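Long-range contact in histidine kinase (Synechocystis sp., PDB 5DFY), which probably phosphorylates a protein histidine with ATP in response to light sensed in part by its bilin-binding GAF domain, the piece present here: residues Arg63-Val73 with Ile85-Leu96. Sequence-based numbering, arbitrary orientation.
Sequences RHLLSCDRVLV and IHESVAQMWEPL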
loop_
_atom_site.group_PDB
_atom_site.type_symbol
_atom_site.label_atom_id
_atom_site.label_comp_id
_atom_site.label_asym_id
_atom_site.label_seq_id
_atom_site.Cartn_x
_atom_site.Cartn_y
_atom_site.Cartn_z
ATOM N N ARG A 63 2.761 -22.724 -3.082
ATOM C CA ARG A 63 3.048 -24.027 -3.657
ATOM C C ARG A 63 2.190 -25.069 -2.953
ATOM O O ARG A 63 1.668 -25.979 -3.593
ATOM C CB ARG A 63 4.532 -24.378 -3.540
ATOM C CG ARG A 63 4.860 -25.685 -4.289
ATOM C CD ARG A 63 6.343 -25.832 -4.585
ATOM N NE ARG A 63 7.174 -25.943 -3.392
ATOM C CZ ARG A 63 7.384 -27.069 -2.707
ATOM N NH1 ARG A 63 6.793 -28.200 -3.068
ATOM N NH2 ARG A 63 8.189 -27.057 -1.653
ATOM N N HIS A 64 2.051 -24.895 -1.643
ATOM C CA HIS A 64 1.217 -25.747 -0.807
ATOM C C HIS A 64 -0.271 -25.635 -1.188
ATOM O O HIS A 64 -0.937 -26.647 -1.423
ATOM C CB HIS A 64 1.452 -25.377 0.660
ATOM C CG HIS A 64 0.736 -26.257 1.634
ATOM N ND1 HIS A 64 -0.101 -25.759 2.610
ATOM C CD2 HIS A 64 0.741 -27.600 1.788
ATOM C CE1 HIS A 64 -0.590 -26.761 3.319
ATOM N NE2 HIS A 64 -0.094 -27.889 2.842
ATOM N N LEU A 65 -0.791 -24.416 -1.286
ATOM C CA LEU A 65 -2.214 -24.240 -1.552
ATOM C C LEU A 65 -2.639 -24.622 -2.949
ATOM O O LEU A 65 -3.737 -25.155 -3.133
ATOM C CB LEU A 65 -2.641 -22.794 -1.299
ATOM C CG LEU A 65 -2.554 -22.343 0.156
ATOM C CD1 LEU A 65 -2.876 -20.849 0.246
ATOM C CD2 LEU A 65 -3.507 -23.130 1.030
ATOM N N LEU A 66 -1.800 -24.322 -3.942
ATOM C CA LEU A 66 -2.123 -24.616 -5.326
ATOM C C LEU A 66 -1.627 -25.978 -5.796
ATOM O O LEU A 66 -1.984 -26.411 -6.870
ATOM C CB LEU A 66 -1.544 -23.555 -6.255
ATOM C CG LEU A 66 -2.133 -22.157 -6.131
ATOM C CD1 LEU A 66 -1.507 -21.224 -7.152
ATOM C CD2 LEU A 66 -3.647 -22.203 -6.288
ATOM N N SER A 67 -0.806 -26.635 -5.004
ATOM C CA SER A 67 -0.218 -27.895 -5.445
ATOM C C SER A 67 0.424 -27.745 -6.819
ATOM O O SER A 67 0.262 -28.600 -7.688
ATOM C CB SER A 67 -1.277 -28.998 -5.486
ATOM O OG SER A 67 -1.754 -29.274 -4.190
ATOM N N CYS A 68 1.134 -26.650 -7.027
ATOM C CA CYS A 68 1.886 -26.445 -8.255
ATOM C C CYS A 68 3.320 -26.935 -8.014
ATOM O O CYS A 68 3.658 -27.373 -6.917
ATOM C CB CYS A 68 1.850 -24.983 -8.697
ATOM S SG CYS A 68 2.490 -23.790 -7.508
ATOM N N ASP A 69 4.142 -26.884 -9.051
ATOM C CA ASP A 69 5.485 -27.456 -8.993
ATOM C C ASP A 69 6.563 -26.462 -8.582
ATOM O O ASP A 69 7.537 -26.825 -7.918
ATOM C CB ASP A 69 5.828 -28.059 -10.344
ATOM C CG ASP A 69 4.933 -29.224 -10.688
ATOM O OD1 ASP A 69 4.710 -30.074 -9.794
ATOM O OD2 ASP A 69 4.448 -29.276 -11.827
ATOM N N ARG A 70 6.379 -25.194 -8.962
ATOM C CA ARG A 70 7.360 -24.145 -8.664
ATOM C C ARG A 70 6.620 -22.847 -8.400
ATOM O O ARG A 70 5.587 -22.622 -8.993
ATOM C CB ARG A 70 8.340 -23.934 -9.807
ATOM C CG ARG A 70 9.622 -23.236 -9.389
ATOM C CD ARG A 70 10.456 -22.689 -10.540
ATOM N NE ARG A 70 10.656 -23.587 -11.687
ATOM C CZ ARG A 70 11.599 -24.520 -11.789
ATOM N NH1 ARG A 70 11.645 -25.237 -12.893
ATOM N NH2 ARG A 70 12.473 -24.749 -10.820
ATOM N N VAL A 71 7.159 -22.025 -7.502
ATOM C CA VAL A 71 6.675 -20.657 -7.279
ATOM C C VAL A 71 7.882 -19.739 -7.331
ATOM O O VAL A 71 8.937 -20.059 -6.770
ATOM C CB VAL A 71 5.955 -20.520 -5.951
ATOM C CG1 VAL A 71 5.557 -19.066 -5.688
ATOM C CG2 VAL A 71 4.755 -21.439 -5.893
ATOM N N LEU A 72 7.734 -18.594 -8.000
ATOM C CA LEU A 72 8.818 -17.631 -8.122
ATOM C C LEU A 72 8.351 -16.235 -7.733
ATOM O O LEU A 72 7.212 -15.824 -8.032
ATOM C CB LEU A 72 9.388 -17.573 -9.528
ATOM C CG LEU A 72 10.025 -18.861 -10.073
ATOM C CD1 LEU A 72 10.255 -18.773 -11.570
ATOM C CD2 LEU A 72 11.320 -19.126 -9.322
ATOM N N VAL A 73 9.257 -15.525 -7.073
ATOM C CA VAL A 73 9.104 -14.095 -6.800
ATOM C C VAL A 73 10.103 -13.340 -7.665
ATOM O O VAL A 73 11.303 -13.605 -7.604
ATOM C CB VAL A 73 9.340 -13.781 -5.316
ATOM C CG1 VAL A 73 9.175 -12.261 -5.062
ATOM C CG2 VAL A 73 8.375 -14.560 -4.426
ATOM N N ILE A 85 14.213 -13.377 -6.903
ATOM C CA ILE A 85 14.770 -13.284 -5.588
ATOM C C ILE A 85 14.284 -14.370 -4.659
ATOM O O ILE A 85 14.809 -14.489 -3.564
ATOM C CB ILE A 85 14.503 -11.888 -4.988
ATOM C CG1 ILE A 85 13.012 -11.608 -4.881
ATOM C CG2 ILE A 85 15.170 -10.805 -5.870
ATOM C CD1 ILE A 85 12.731 -10.356 -4.057
ATOM N N HIS A 86 13.325 -15.197 -5.093
ATOM C CA HIS A 86 12.983 -16.381 -4.315
ATOM C C HIS A 86 12.299 -17.440 -5.155
ATOM O O HIS A 86 11.574 -17.139 -6.093
ATOM C CB HIS A 86 12.090 -16.037 -3.122
ATOM C CG HIS A 86 12.082 -17.099 -2.075
ATOM N ND1 HIS A 86 12.961 -17.109 -1.014
ATOM C CD2 HIS A 86 11.343 -18.230 -1.956
ATOM C CE1 HIS A 86 12.744 -18.180 -0.274
ATOM N NE2 HIS A 86 11.767 -18.876 -0.825
ATOM N N GLU A 87 12.552 -18.692 -4.777
ATOM C CA GLU A 87 11.979 -19.871 -5.418
ATOM C C GLU A 87 11.496 -20.853 -4.360
ATOM O O GLU A 87 12.201 -21.129 -3.387
ATOM C CB GLU A 87 13.023 -20.546 -6.316
ATOM C CG GLU A 87 12.594 -21.889 -6.890
ATOM C CD GLU A 87 13.714 -22.537 -7.684
ATOM O OE1 GLU A 87 14.886 -22.449 -7.238
ATOM O OE2 GLU A 87 13.422 -23.104 -8.755
ATOM N N SER A 88 10.300 -21.400 -4.548
ATOM C CA SER A 88 9.860 -22.586 -3.826
ATOM C C SER A 88 9.614 -23.652 -4.886
ATOM O O SER A 88 8.833 -23.434 -5.800
ATOM C CB SER A 88 8.590 -22.321 -3.010
ATOM O OG SER A 88 8.125 -23.465 -2.324
ATOM N N VAL A 89 10.287 -24.793 -4.775
ATOM C CA VAL A 89 10.169 -25.825 -5.784
ATOM C C VAL A 89 10.150 -27.212 -5.147
ATOM O O VAL A 89 10.846 -27.461 -4.148
ATOM C CB VAL A 89 11.318 -25.704 -6.807
ATOM C CG1 VAL A 89 12.693 -25.899 -6.161
ATOM C CG2 VAL A 89 11.143 -26.674 -7.972
ATOM N N ALA A 90 9.331 -28.105 -5.710
ATOM C CA ALA A 90 9.290 -29.491 -5.235
ATOM C C ALA A 90 10.606 -30.183 -5.588
ATOM O O ALA A 90 11.236 -29.865 -6.598
ATOM C CB ALA A 90 8.114 -30.235 -5.839
ATOM N N GLN A 91 11.014 -31.129 -4.756
ATOM C CA GLN A 91 12.343 -31.728 -4.870
ATOM C C GLN A 91 12.594 -32.459 -6.198
ATOM O O GLN A 91 13.764 -32.625 -6.604
ATOM C CB GLN A 91 12.597 -32.698 -3.722
ATOM C CG GLN A 91 11.780 -33.943 -3.787
ATOM C CD GLN A 91 12.028 -34.826 -2.573
ATOM O OE1 GLN A 91 13.158 -35.239 -2.316
ATOM N NE2 GLN A 91 10.980 -35.094 -1.821
ATOM N N MET A 92 11.533 -32.900 -6.867
ATOM C CA MET A 92 11.703 -33.692 -8.087
ATOM C C MET A 92 12.146 -32.885 -9.307
ATOM O O MET A 92 12.493 -33.464 -10.346
ATOM C CB MET A 92 10.410 -34.453 -8.444
ATOM C CG MET A 92 9.255 -33.572 -8.823
ATOM S SD MET A 92 7.707 -34.445 -9.164
ATOM C CE MET A 92 8.056 -35.152 -10.776
ATOM N N TRP A 93 12.135 -31.551 -9.205
ATOM C CA TRP A 93 12.514 -30.683 -10.313
ATOM C C TRP A 93 13.851 -30.021 -10.094
ATOM O O TRP A 93 14.191 -29.659 -8.965
ATOM C CB TRP A 93 11.466 -29.582 -10.518
ATOM C CG TRP A 93 10.074 -30.076 -10.505
ATOM C CD1 TRP A 93 9.193 -29.958 -9.475
ATOM C CD2 TRP A 93 9.393 -30.813 -11.533
ATOM N NE1 TRP A 93 8.004 -30.559 -9.795
ATOM C CE2 TRP A 93 8.092 -31.075 -11.060
ATOM C CE3 TRP A 93 9.747 -31.262 -12.818
ATOM C CZ2 TRP A 93 7.158 -31.768 -11.811
ATOM C CZ3 TRP A 93 8.811 -31.944 -13.558
ATOM C CH2 TRP A 93 7.538 -32.205 -13.048
ATOM N N GLU A 94 14.594 -29.820 -11.172
ATOM C CA GLU A 94 15.829 -29.041 -11.091
ATOM C C GLU A 94 15.490 -27.620 -10.627
ATOM O O GLU A 94 14.617 -26.979 -11.203
ATOM C CB GLU A 94 16.551 -29.022 -12.442
ATOM C CG GLU A 94 17.792 -28.122 -12.410
ATOM C CD GLU A 94 18.741 -28.260 -13.608
ATOM O OE1 GLU A 94 18.637 -29.229 -14.370
ATOM O OE2 GLU A 94 19.583 -27.359 -13.768
ATOM N N PRO A 95 16.175 -27.137 -9.584
ATOM C CA PRO A 95 15.871 -25.771 -9.127
ATOM C C PRO A 95 16.492 -24.736 -10.032
ATOM O O PRO A 95 17.491 -25.032 -10.707
ATOM C CB PRO A 95 16.494 -25.721 -7.737
ATOM C CG PRO A 95 17.660 -26.675 -7.830
ATOM C CD PRO A 95 17.198 -27.781 -8.757
ATOM N N LEU A 96 15.902 -23.540 -10.077
ATOM C CA LEU A 96 16.525 -22.430 -10.793
ATOM C C LEU A 96 17.604 -21.793 -9.948
ATOM O O LEU A 96 18.582 -21.278 -10.501
ATOM C CB LEU A 96 15.494 -21.374 -11.185
ATOM C CG LEU A 96 14.345 -21.833 -12.073
ATOM C CD1 LEU A 96 13.549 -20.622 -12.533
ATOM C CD2 LEU A 96 14.817 -22.655 -13.253
HETATM O O HOH W 1 13.567 -27.163 -13.742
#
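Arg70 reaches from its strand across to the loop after strand 82-89, and its NH2 is gripped twice. One N-H runs dead straight, in the guanidinium plane, to Glu94 O (3.1 Å, 179°); the other makes a salt bridge with Glu87 OE2 at 2.8 Å, the oxygen lying somewhat out of that plane. The same OE2 takes Leu96 N on its syn lone pair, so one carboxylate oxygen ties the loop to the arginine. A bend at chi3 (-46°) turns the guanidinium toward the loop, where Leu96 CG covers one face and a water joins NH1 to Glu94 O. The side chains of Leu96 and Leu72 cross at about a right angle, their CD1 methyls 3.9 Å apart, on the chromophore side of the sheet.

Between the strands the pairing is regular and Arg70 to Val73 and Ser88 are buried: Val71 and Ser88 exchange both backbone hydrogen bonds, and Val73 N binds His86 O. Ile85 and His86 both face Val73 in a classic bulge, Ile85 N closing on Val73 O at 3.0 Å. Over the other face, Arg63, from helix 50-66, reaches across; its NE meets Ser88 OG in plane at 2.9 Å, while the guanidinium lies flat over the Val89-Ala90 peptide. Asp60 of the same helix also bonds that hydroxyl.

Ala90 N to Asp69 O (3.1 Å) is the last tie; the exposed loop beyond is looser. Asp69 sits obliquely against the partly exposed Trp93 indole, its OD2 held by Asn171 N. Together this is the antiparallel hairpin at the edge of a GAF-domain sheet, helix on one face and phycocyanobilin pocket on the other.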